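Local atomic coordinates of chintase (Rhizomucor miehei, PDB entry 5YUQ), a protein that hydrolyses chitin, as a family 18 glycoside hydrolase whose active site forms a tunnel. Residues I17-D20 with H24-Y27. Residues are numbered along the deposited sequence; the frame is centred on the assembly and turned at random.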
# COMPACT_ATOMS: atom_id res chain seq x y z
N ILE A 17 17.33 9.06 4.82
CA ILE A 17 16.22 8.49 5.58
C ILE A 17 16.12 9.18 6.94
O ILE A 17 17.09 9.22 7.70
CB ILE A 17 16.40 6.97 5.76
CG1 ILE A 17 16.36 6.27 4.39
CG2 ILE A 17 15.33 6.40 6.68
CD1 ILE A 17 16.59 4.77 4.47
N ALA A 18 14.94 9.73 7.24
CA ALA A 18 14.75 10.47 8.49
C ALA A 18 14.48 9.51 9.64
O ALA A 18 13.36 9.40 10.13
CB ALA A 18 13.60 11.46 8.35
N TRP A 19 15.53 8.83 10.07
CA TRP A 19 15.42 7.77 11.06
C TRP A 19 14.68 8.18 12.33
O TRP A 19 13.95 7.39 12.91
CB TRP A 19 16.81 7.25 11.43
CG TRP A 19 17.54 6.64 10.29
CD1 TRP A 19 18.60 7.17 9.61
CD2 TRP A 19 17.27 5.37 9.68
NE1 TRP A 19 19.01 6.31 8.62
CE2 TRP A 19 18.21 5.20 8.65
CE3 TRP A 19 16.33 4.37 9.92
CZ2 TRP A 19 18.23 4.05 7.85
CZ3 TRP A 19 16.36 3.23 9.13
CH2 TRP A 19 17.30 3.09 8.11
N ASP A 20 14.86 9.43 12.76
CA ASP A 20 14.26 9.86 14.02
C ASP A 20 12.75 10.09 13.90
O ASP A 20 12.07 10.29 14.90
CB ASP A 20 14.97 11.10 14.57
CG ASP A 20 16.37 10.79 15.05
OD1 ASP A 20 16.54 9.79 15.79
OD2 ASP A 20 17.31 11.52 14.67
N HIS A 24 10.11 1.89 11.89
CA HIS A 24 10.21 0.63 11.18
C HIS A 24 10.38 0.92 9.70
O HIS A 24 9.62 1.69 9.13
CB HIS A 24 8.91 -0.16 11.44
CG HIS A 24 8.86 -1.52 10.82
ND1 HIS A 24 7.66 -2.11 10.46
CD2 HIS A 24 9.82 -2.43 10.55
CE1 HIS A 24 7.90 -3.31 9.97
NE2 HIS A 24 9.20 -3.54 10.02
N ILE A 25 11.40 0.34 9.08
CA ILE A 25 11.57 0.46 7.64
C ILE A 25 11.10 -0.84 7.01
O ILE A 25 11.43 -1.92 7.51
CB ILE A 25 13.05 0.69 7.24
CG1 ILE A 25 13.52 2.07 7.71
CG2 ILE A 25 13.22 0.59 5.73
CD1 ILE A 25 12.87 3.24 7.00
N VAL A 26 10.30 -0.74 5.95
CA VAL A 26 9.85 -1.92 5.22
C VAL A 26 10.42 -1.83 3.82
O VAL A 26 10.09 -0.92 3.06
CB VAL A 26 8.32 -2.01 5.18
CG1 VAL A 26 7.89 -3.40 4.73
CG2 VAL A 26 7.75 -1.75 6.57
N TYR A 27 11.30 -2.77 3.49
CA TYR A 27 12.08 -2.69 2.26
C TYR A 27 11.40 -3.48 1.15
O TYR A 27 11.26 -4.69 1.24
CB TYR A 27 13.50 -3.22 2.52
CG TYR A 27 14.47 -2.94 1.40
CD1 TYR A 27 14.45 -3.68 0.23
CD2 TYR A 27 15.43 -1.95 1.54
CE1 TYR A 27 15.33 -3.42 -0.80
CE2 TYR A 27 16.33 -1.69 0.52
CZ TYR A 27 16.28 -2.43 -0.64
OH TYR A 27 17.17 -2.15 -1.65
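In the TIM barrel of this family 18 chitinase, the loop between strand 4-9 and strand 24-32 packs on the start of the second strand through three apolar side chains, I17, W19 and I25. I25 leaves the strand toward the loop and meets both partners with its longer branch. Its CG1 lies 3.4 Å from CZ3 of W19, a close contact, and 3.9 Å from CH2 of the same ring. The approach to the indole is oblique, and the two side chains run roughly at right angles. The methyl I25 CD1 sits 4.0 Å from I17 CG2 and 4.1 Å from W19 CZ3, so it touches both loop residues from the strand side.

I17 and W19 also pack on each other. I17 CG2 rests over the centre of the indole, 3.6 Å above its plane. With CG1 of I17 anti to the carbonyl carbon (chi1 -64°), CG2 is left to face the indole and I25 CD1. The chain bends between I17 and W19 in an inverse gamma turn centred on A18, with a weak 2.9 Å hydrogen bond from W19 N to I17 O.

I25 belongs to the parallel barrel wall, where its backbone hydrogen-bonds to S59 and S61 of strand 59-65. Its side chain also touches V8 and I60, on the two flanking strands. The indole of W19 also touches E52 and A53 of helix 43-55.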